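Local coordinates for protein HAD-superfamily hydrolase, subfamily IA, variant 1 (Ehrlichia chaffeensis, PDB 3KZX) that probably hydrolyses 2-phosphoglycolate to glycolate and phosphate, as a phosphoglycolate phosphatase of the HAD-like hydrolase superfamily, at residues D31-T35 against I183-D189; L52-Y57 against L77-R81; N129-R134 against I149-D154. All blocks are in the same frame, centred on the assembly; numbering follows the deposited sequence.

How the interactions relate
Interaction 1 lies in the core of the HAD fold, its centre about 4 Å from that of the chain, where acids following strands 27-30 and 180-184, one of them on helix 187-195, meet at what is consistent with the family's phosphatase site. Interaction 3 sits on the same parallel sheet, its centre about 15 Å away from that of interaction 1. The two touch directly, Trp32 CG lying 3.5 Å from Leu133 CD1. Interaction 2 belongs to the helical part that includes helices 45-54 and 70-78. Its centre is about 24 Å from that of interaction 1 and about 29 Å from that of interaction 3, and its nearest atoms stay about 14 and 16 Å from theirs.

Interaction 1 (D31-T35 against I183-D189); sequences DWYNT and IGDSISD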
loop_
_atom_site.group_PDB
_atom_site.type_symbol
_atom_site.label_atom_id
_atom_site.label_comp_id
_atom_site.label_asym_id
_atom_site.label_seq_id
_atom_site.Cartn_x
_atom_site.Cartn_y
_atom_site.Cartn_z
ATOM N N ASP A 31 3.358 -1.903 -1.752
ATOM C CA ASP A 31 2.979 -1.007 -0.685
ATOM C C ASP A 31 1.756 -1.597 0.002
ATOM O O ASP A 31 1.095 -2.498 -0.553
ATOM C CB ASP A 31 2.651 0.359 -1.279
ATOM C CG ASP A 31 2.695 1.498 -0.235
ATOM O OD1 ASP A 31 2.903 1.244 0.970
ATOM O OD2 ASP A 31 2.552 2.655 -0.660
ATOM N N TRP A 32 1.457 -1.104 1.207
ATOM C CA TRP A 32 0.387 -1.625 2.018
ATOM C C TRP A 32 -0.895 -0.773 1.809
ATOM O O TRP A 32 -1.793 -1.142 1.044
ATOM C CB TRP A 32 0.871 -1.692 3.488
ATOM C CG TRP A 32 -0.057 -2.281 4.446
ATOM C CD1 TRP A 32 -0.698 -1.631 5.465
ATOM C CD2 TRP A 32 -0.519 -3.640 4.489
ATOM N NE1 TRP A 32 -1.508 -2.503 6.144
ATOM C CE2 TRP A 32 -1.413 -3.743 5.567
ATOM C CE3 TRP A 32 -0.258 -4.777 3.717
ATOM C CZ2 TRP A 32 -2.046 -4.941 5.907
ATOM C CZ3 TRP A 32 -0.896 -5.969 4.054
ATOM C CH2 TRP A 32 -1.780 -6.034 5.140
ATOM N N TYR A 33 -0.948 0.401 2.414
ATOM C CA TYR A 33 -2.154 1.210 2.347
ATOM C C TYR A 33 -2.395 1.715 0.913
ATOM O O TYR A 33 -1.504 2.255 0.303
ATOM C CB TYR A 33 -2.062 2.417 3.278
ATOM C CG TYR A 33 -2.246 2.137 4.763
ATOM C CD1 TYR A 33 -3.173 1.192 5.223
ATOM C CD2 TYR A 33 -1.544 2.853 5.689
ATOM C CE1 TYR A 33 -3.325 0.957 6.570
ATOM C CE2 TYR A 33 -1.710 2.648 7.060
ATOM C CZ TYR A 33 -2.583 1.697 7.496
ATOM O OH TYR A 33 -2.745 1.533 8.860
ATOM N N ASN A 34 -3.621 1.527 0.407
ATOM C CA ASN A 34 -4.031 1.985 -0.932
ATOM C C ASN A 34 -3.396 1.237 -2.117
ATOM O O ASN A 34 -3.601 1.594 -3.274
ATOM C CB ASN A 34 -3.907 3.501 -1.024
ATOM C CG ASN A 34 -4.615 4.184 0.140
ATOM O OD1 ASN A 34 -5.830 4.042 0.304
ATOM N ND2 ASN A 34 -3.861 4.867 0.989
ATOM N N THR A 35 -2.675 0.163 -1.806
ATOM C CA THR A 35 -2.193 -0.802 -2.789
ATOM C C THR A 35 -2.783 -2.147 -2.371
ATOM O O THR A 35 -3.896 -2.508 -2.806
ATOM C CB THR A 35 -0.633 -0.755 -2.889
ATOM O OG1 THR A 35 -0.252 0.587 -3.264
ATOM C CG2 THR A 35 -0.105 -1.769 -3.952
ATOM N N ILE A 183 5.107 -2.477 -6.912
ATOM C CA ILE A 183 3.686 -2.158 -7.081
ATOM C C ILE A 183 3.230 -1.222 -5.979
ATOM O O ILE A 183 3.282 -1.529 -4.814
ATOM C CB ILE A 183 2.771 -3.401 -7.141
ATOM C CG1 ILE A 183 3.209 -4.332 -8.266
ATOM C CG2 ILE A 183 1.293 -2.937 -7.370
ATOM C CD1 ILE A 183 2.659 -5.788 -8.130
ATOM N N GLY A 184 2.846 -0.021 -6.389
ATOM C CA GLY A 184 2.480 1.038 -5.487
ATOM C C GLY A 184 1.545 2.030 -6.139
ATOM O O GLY A 184 1.509 2.210 -7.375
ATOM N N ASP A 185 0.783 2.701 -5.302
ATOM C CA ASP A 185 -0.235 3.644 -5.762
ATOM C C ASP A 185 0.249 5.075 -5.857
ATOM O O ASP A 185 -0.320 5.864 -6.624
ATOM C CB ASP A 185 -1.461 3.626 -4.856
ATOM C CG ASP A 185 -1.143 4.115 -3.477
ATOM O OD1 ASP A 185 -0.437 3.391 -2.775
ATOM O OD2 ASP A 185 -1.565 5.231 -3.127
ATOM N N SER A 186 1.284 5.414 -5.105
ATOM C CA SER A 186 1.668 6.805 -4.901
ATOM C C SER A 186 2.862 7.236 -5.718
ATOM O O SER A 186 3.689 6.430 -6.148
ATOM C CB SER A 186 1.984 7.068 -3.418
ATOM O OG SER A 186 3.144 6.362 -3.027
ATOM N N ILE A 187 2.963 8.553 -5.906
ATOM C CA ILE A 187 4.178 9.136 -6.473
ATOM C C ILE A 187 5.420 8.804 -5.659
ATOM O O ILE A 187 6.465 8.507 -6.227
ATOM C CB ILE A 187 4.063 10.667 -6.664
ATOM C CG1 ILE A 187 2.867 11.080 -7.556
ATOM C CG2 ILE A 187 5.416 11.246 -7.209
ATOM C CD1 ILE A 187 2.423 10.079 -8.595
ATOM N N SER A 188 5.343 8.858 -4.329
ATOM C CA SER A 188 6.492 8.497 -3.524
ATOM C C SER A 188 6.913 7.034 -3.777
ATOM O O SER A 188 8.103 6.728 -3.752
ATOM C CB SER A 188 6.308 8.799 -2.010
ATOM O OG SER A 188 5.263 8.068 -1.436
ATOM N N ASP A 189 5.956 6.135 -4.009
ATOM C CA ASP A 189 6.318 4.754 -4.331
ATOM C C ASP A 189 7.081 4.689 -5.656
ATOM O O ASP A 189 8.101 4.020 -5.761
ATOM C CB ASP A 189 5.083 3.848 -4.434
ATOM C CG ASP A 189 4.434 3.609 -3.111
ATOM O OD1 ASP A 189 5.125 3.735 -2.072
ATOM O OD2 ASP A 189 3.227 3.268 -3.079
#
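Asp31 follows strand 27-30 and lies beside Gly184 at the end of strand 180-184, with Asp189 coming from the helix beyond; its backbone N donates to Ile183 O at 3.1 Å (156° at the hydrogen). CG is anti to the backbone N (chi1 -161°), which carries the carboxylate to Asp189. Asp31 CB lies 3.5 Å from Asp189 OD2, and CG is held at almost the same separation from that oxygen. At the tip the two oxygens part: OD1 accepts from Trp32 N at 2.8 Å, the donor lying well above the carboxylate plane, whereas OD2 stands 2.6 Å from Asp189 OD2. The two carboxylate planes are 79° apart. Lys159 forms salt bridges with both acids, through Asp31 OD2 and Asp189 OD1. Ser186 OG, accepting from Asp189 N at 3.0 Å, caps the helix that carries Asp189. On the flank, Thr35 OG1 donates a weak bond of 2.9 Å to Asp185 OD1, while Thr35 CG2 packs on Ile183 CG2 at 3.9 Å. The segments match the first and fourth HAD motifs. Three carboxylates, two of them bridged by Lys159, are consistent with a magnesium-binding phosphatase site, but Tyr33 stands where many relatives have their general acid/base aspartate, which leaves the assigned activity uncertain.

Interaction 2 (L52-Y57 against L77-R81); sequences LDQMGY and LLGKR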
loop_
_atom_site.group_PDB
_atom_site.type_symbol
_atom_site.label_atom_id
_atom_site.label_comp_id
_atom_site.label_asym_id
_atom_site.label_seq_id
_atom_site.Cartn_x
_atom_site.Cartn_y
_atom_site.Cartn_z
ATOM N N LEU A 52 -11.210 15.540 10.289
ATOM C CA LEU A 52 -12.187 16.601 10.081
ATOM C C LEU A 52 -11.971 17.693 11.103
ATOM O O LEU A 52 -12.007 18.874 10.757
ATOM C CB LEU A 52 -13.629 16.072 10.163
ATOM C CG LEU A 52 -14.043 15.171 8.994
ATOM C CD1 LEU A 52 -15.309 14.406 9.319
ATOM C CD2 LEU A 52 -14.191 15.989 7.693
ATOM N N ASP A 53 -11.732 17.273 12.344
ATOM C CA ASP A 53 -11.264 18.179 13.428
ATOM C C ASP A 53 -10.069 19.065 13.026
ATOM O O ASP A 53 -10.164 20.308 13.111
ATOM C CB ASP A 53 -10.864 17.370 14.665
ATOM C CG ASP A 53 -11.861 17.474 15.764
ATOM O OD1 ASP A 53 -11.571 18.233 16.741
ATOM O OD2 ASP A 53 -12.942 16.843 15.630
ATOM N N GLN A 54 -8.966 18.426 12.620
ATOM C CA GLN A 54 -7.752 19.125 12.124
ATOM C C GLN A 54 -8.131 20.110 11.018
ATOM O O GLN A 54 -7.599 21.227 10.953
ATOM C CB GLN A 54 -6.697 18.171 11.543
ATOM C CG GLN A 54 -6.081 17.095 12.462
ATOM C CD GLN A 54 -5.372 15.974 11.668
ATOM O OE1 GLN A 54 -5.672 14.777 11.818
ATOM N NE2 GLN A 54 -4.434 16.370 10.804
ATOM N N MET A 55 -9.074 19.706 10.170
ATOM C CA MET A 55 -9.490 20.501 9.019
ATOM C C MET A 55 -10.480 21.596 9.411
ATOM O O MET A 55 -10.944 22.346 8.553
ATOM C CB MET A 55 -10.092 19.594 7.930
ATOM C CG MET A 55 -9.099 18.591 7.343
ATOM S SD MET A 55 -9.652 17.531 5.967
ATOM C CE MET A 55 -9.802 18.687 4.588
ATOM N N GLY A 56 -10.813 21.670 10.702
ATOM C CA GLY A 56 -11.670 22.740 11.236
ATOM C C GLY A 56 -13.135 22.378 11.305
ATOM O O GLY A 56 -13.904 23.097 11.918
ATOM N N TYR A 57 -13.555 21.270 10.689
ATOM C CA TYR A 57 -14.976 20.972 10.659
ATOM C C TYR A 57 -15.495 20.708 12.082
ATOM O O TYR A 57 -14.797 20.162 12.941
ATOM C CB TYR A 57 -15.309 19.793 9.745
ATOM C CG TYR A 57 -15.099 20.034 8.253
ATOM C CD1 TYR A 57 -16.167 20.350 7.407
ATOM C CD2 TYR A 57 -13.837 19.937 7.691
ATOM C CE1 TYR A 57 -15.963 20.552 6.041
ATOM C CE2 TYR A 57 -13.626 20.133 6.342
ATOM C CZ TYR A 57 -14.680 20.439 5.522
ATOM O OH TYR A 57 -14.425 20.626 4.181
ATOM N N LEU A 77 -19.238 16.055 1.389
ATOM C CA LEU A 77 -19.043 17.036 2.476
ATOM C C LEU A 77 -17.801 17.886 2.182
ATOM O O LEU A 77 -17.839 19.120 2.253
ATOM C CB LEU A 77 -18.851 16.336 3.837
ATOM C CG LEU A 77 -18.428 17.208 5.050
ATOM C CD1 LEU A 77 -19.479 18.286 5.379
ATOM C CD2 LEU A 77 -18.088 16.358 6.301
ATOM N N LEU A 78 -16.735 17.206 1.816
ATOM C CA LEU A 78 -15.389 17.827 1.684
ATOM C C LEU A 78 -15.218 18.621 0.392
ATOM O O LEU A 78 -14.475 19.604 0.370
ATOM C CB LEU A 78 -14.321 16.756 1.768
ATOM C CG LEU A 78 -13.766 16.402 3.163
ATOM C CD1 LEU A 78 -14.693 16.723 4.285
ATOM C CD2 LEU A 78 -13.412 14.939 3.222
ATOM N N GLY A 79 -15.888 18.186 -0.679
ATOM C CA GLY A 79 -15.812 18.863 -1.975
ATOM C C GLY A 79 -14.360 19.003 -2.396
ATOM O O GLY A 79 -13.633 18.019 -2.416
ATOM N N LYS A 80 -13.943 20.229 -2.713
ATOM C CA LYS A 80 -12.554 20.527 -3.110
ATOM C C LYS A 80 -11.483 20.041 -2.122
ATOM O O LYS A 80 -10.352 19.770 -2.528
ATOM C CB LYS A 80 -12.385 22.054 -3.321
ATOM N N ARG A 81 -11.823 19.971 -0.834
ATOM C CA ARG A 81 -10.892 19.560 0.220
ATOM C C ARG A 81 -10.750 18.025 0.397
ATOM O O ARG A 81 -10.145 17.573 1.377
ATOM C CB ARG A 81 -11.277 20.236 1.553
ATOM C CG ARG A 81 -11.120 21.761 1.546
ATOM C CD ARG A 81 -11.306 22.371 2.945
ATOM N NE ARG A 81 -10.128 22.148 3.774
ATOM C CZ ARG A 81 -10.034 22.433 5.073
ATOM N NH1 ARG A 81 -11.066 22.929 5.751
ATOM N NH2 ARG A 81 -8.890 22.206 5.717
#
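Leu52 and Tyr57 meet Leu77 and Leu78 in an apolar cluster, with Met55 and Arg81 beside it. The closest of the leucine contacts is Leu52 CD2 against Leu78 CD1, 3.5 Å apart, the two side chains meeting at a slant. Leu52 CD2 also lies 4.2 Å from Leu77 CD2. The Tyr57 ring leans on the same pair, with CZ 3.9 Å from Leu78 CD1 and CE1 touching Leu77 CD1 at longer range. Leu52 O and Met55 CB lie at the ring edge, in its plane, and probably help to limit its rotation.

These residues sit where helices 45-54 and 70-78 end. Gly56, with positive phi, closes the first in a Schellman motif, Tyr57 N bonding back to Leu52 O and Gly56 N to Asp53 O; Gly79, also with positive phi, follows the second. Both helices lie in an insertion after the first HAD motif, consistent with the helical cap domain of HAD enzymes. Helix 82-95 lies alongside, Leu78 touching Ala85 and Met55 touching Leu88.

Polar contact across the segments comes through Arg81, whose NH1 donates to Met55 O at 2.9 Å, in the carbonyl plane but bent to 144° at the hydrogen, the acceptor being tilted from the guanidinium plane. Arg81 NH2 has a salt bridge to Glu84 and NE is also bonded outside the segments, so all three nitrogens have partners.

The Met55 and Arg81 chains run antiparallel alongside one another. A bend at chi3 (70°) turns the methionine methyl over one face of the guanidinium, Met55 CE reaching NE of Arg81 at 3.6 Å and CB of Arg81 at 3.7 Å. The Tyr57 ring and the guanidinium have planes 24° apart, and Tyr57 OH lies 3.8 Å from Arg81 CD.

Interaction 3 (N129-R134 against I149-D154); sequences NGERLR and IIGSGD
Ile149 opens the second segment by presenting CG2 to two residues of helix 130-139: Leu133 CD2 at 3.6 Å and the Arg134 methylene CG at 3.7 Å. Its carbonyl O also receives a weak bond from Arg134 NH1. Ile150 points its side chain the other way, toward helix 163-172, so successive residues of the strand serve its two faces. At Gly151 the backbones come together with no side chain between them, its CA standing 3.8 Å from Gly130 CA. Ser152 then continues the contact through the main chain, its O accepting from Gly130 N at 3.0 Å, and it forms a parallel bridge with Asn129. Its OG is hydrogen-bonded to Asn127 O. Asn129 OD1 caps the helix, accepting from Arg132 N and weakly from Glu131 N. These steps join the helix and second strand of the beta-alpha-beta unit 121-126, 130-139 and 148-152, the directions of helix 130-134 and strand 149-152 being 135° apart. Strand 148-152 is an outermost strand of the sheet. Past Gly153, a type II turn running from Gly151 brings Asp154 back over the helix start. There Arg134, bent at chi3 (-80°), grips the carboxylate end-on: NH1 bonds OD2 at 2.8 Å and NH2 bonds OD1 at 3.0 Å, the planes being 37° apart. Asp154 OD2 takes a second bond, from Gly151 N at 2.8 Å, and the two donors come from opposite faces of the carboxylate plane. Arg134 NH2 also bonds Glu131 OE2, and Gly130 O lies over the guanidinium centre. Such double anchorage would fix the rotation of both groups, and the arginine, set between two acids, probably offsets their mutual repulsion while tying the turn to the start of the helix.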
loop_
_atom_site.group_PDB
_atom_site.type_symbol
_atom_site.label_atom_id
_atom_site.label_comp_id
_atom_site.label_asym_id
_atom_site.label_seq_id
_atom_site.Cartn_x
_atom_site.Cartn_y
_atom_site.Cartn_z
ATOM N N ASN A 129 4.296 2.830 10.395
ATOM C CA ASN A 129 5.210 2.348 11.444
ATOM C C ASN A 129 5.459 0.856 11.308
ATOM O O ASN A 129 4.510 0.081 11.250
ATOM C CB ASN A 129 4.595 2.623 12.818
ATOM C CG ASN A 129 5.458 2.162 13.913
ATOM O OD1 ASN A 129 5.305 1.050 14.399
ATOM N ND2 ASN A 129 6.472 2.975 14.258
ATOM N N GLY A 130 6.728 0.450 11.279
ATOM C CA GLY A 130 7.077 -0.942 11.033
ATOM C C GLY A 130 6.447 -1.947 11.971
ATOM O O GLY A 130 5.982 -3.012 11.544
ATOM N N GLU A 131 6.427 -1.638 13.264
ATOM C CA GLU A 131 5.893 -2.589 14.229
ATOM C C GLU A 131 4.414 -2.790 14.051
ATOM O O GLU A 131 3.958 -3.939 14.044
ATOM C CB GLU A 131 6.234 -2.190 15.685
ATOM C CG GLU A 131 7.718 -2.336 16.013
ATOM C CD GLU A 131 8.241 -3.773 15.886
ATOM O OE1 GLU A 131 7.645 -4.716 16.480
ATOM O OE2 GLU A 131 9.258 -3.959 15.193
ATOM N N ARG A 132 3.658 -1.703 13.859
ATOM C CA ARG A 132 2.203 -1.826 13.687
ATOM C C ARG A 132 1.904 -2.432 12.321
ATOM O O ARG A 132 0.981 -3.235 12.180
ATOM C CB ARG A 132 1.508 -0.456 13.819
ATOM C CG ARG A 132 1.530 0.171 15.256
ATOM C CD ARG A 132 0.652 -0.617 16.252
ATOM N NE ARG A 132 -0.506 -1.197 15.573
ATOM C CZ ARG A 132 -1.158 -2.296 15.947
ATOM N NH1 ARG A 132 -0.814 -2.972 17.051
ATOM N NH2 ARG A 132 -2.177 -2.721 15.195
ATOM N N LEU A 133 2.694 -2.054 11.313
ATOM C CA LEU A 133 2.589 -2.680 9.978
ATOM C C LEU A 133 2.703 -4.206 10.034
ATOM O O LEU A 133 1.835 -4.933 9.500
ATOM C CB LEU A 133 3.647 -2.086 9.060
ATOM C CG LEU A 133 3.807 -2.718 7.697
ATOM C CD1 LEU A 133 2.549 -2.435 6.828
ATOM C CD2 LEU A 133 5.150 -2.195 7.033
ATOM N N ARG A 134 3.738 -4.705 10.716
ATOM C CA ARG A 134 3.909 -6.153 10.863
ATOM C C ARG A 134 2.791 -6.815 11.647
ATOM O O ARG A 134 2.423 -7.941 11.335
ATOM C CB ARG A 134 5.276 -6.522 11.462
ATOM C CG ARG A 134 6.436 -6.319 10.490
ATOM C CD ARG A 134 7.811 -6.626 11.080
ATOM N NE ARG A 134 8.337 -5.525 11.906
ATOM C CZ ARG A 134 8.927 -4.422 11.428
ATOM N NH1 ARG A 134 9.133 -4.259 10.107
ATOM N NH2 ARG A 134 9.364 -3.509 12.270
ATOM N N ILE A 149 9.567 -7.178 5.493
ATOM C CA ILE A 149 8.536 -6.177 5.664
ATOM C C ILE A 149 9.213 -4.983 6.297
ATOM O O ILE A 149 9.652 -5.089 7.457
ATOM C CB ILE A 149 7.383 -6.665 6.589
ATOM C CG1 ILE A 149 6.597 -7.821 5.943
ATOM C CG2 ILE A 149 6.420 -5.530 6.926
ATOM C CD1 ILE A 149 5.761 -8.634 6.899
ATOM N N ILE A 150 9.291 -3.879 5.536
ATOM C CA ILE A 150 9.945 -2.619 5.921
ATOM C C ILE A 150 8.866 -1.496 6.080
ATOM O O ILE A 150 8.067 -1.248 5.170
ATOM C CB ILE A 150 10.959 -2.189 4.846
ATOM C CG1 ILE A 150 12.045 -3.277 4.677
ATOM C CG2 ILE A 150 11.606 -0.825 5.198
ATOM C CD1 ILE A 150 12.929 -3.482 5.929
ATOM N N GLY A 151 8.842 -0.875 7.248
ATOM C CA GLY A 151 7.994 0.269 7.536
ATOM C C GLY A 151 8.836 1.441 7.995
ATOM O O GLY A 151 10.092 1.344 8.070
ATOM N N SER A 152 8.184 2.550 8.347
ATOM C CA SER A 152 8.941 3.650 8.933
ATOM C C SER A 152 9.511 3.223 10.293
ATOM O O SER A 152 8.930 2.401 10.984
ATOM C CB SER A 152 8.123 4.928 9.101
ATOM O OG SER A 152 6.824 4.645 9.520
ATOM N N GLY A 153 10.675 3.769 10.630
ATOM C CA GLY A 153 11.409 3.400 11.864
ATOM C C GLY A 153 12.321 2.207 11.654
ATOM O O GLY A 153 13.099 1.877 12.506
ATOM N N ASP A 154 12.206 1.549 10.503
ATOM C CA ASP A 154 13.077 0.401 10.215
ATOM C C ASP A 154 14.376 0.814 9.530
ATOM O O ASP A 154 15.377 0.084 9.593
ATOM C CB ASP A 154 12.373 -0.665 9.360
ATOM C CG ASP A 154 11.305 -1.425 10.126
ATOM O OD1 ASP A 154 11.494 -1.612 11.368
ATOM O OD2 ASP A 154 10.294 -1.837 9.493
#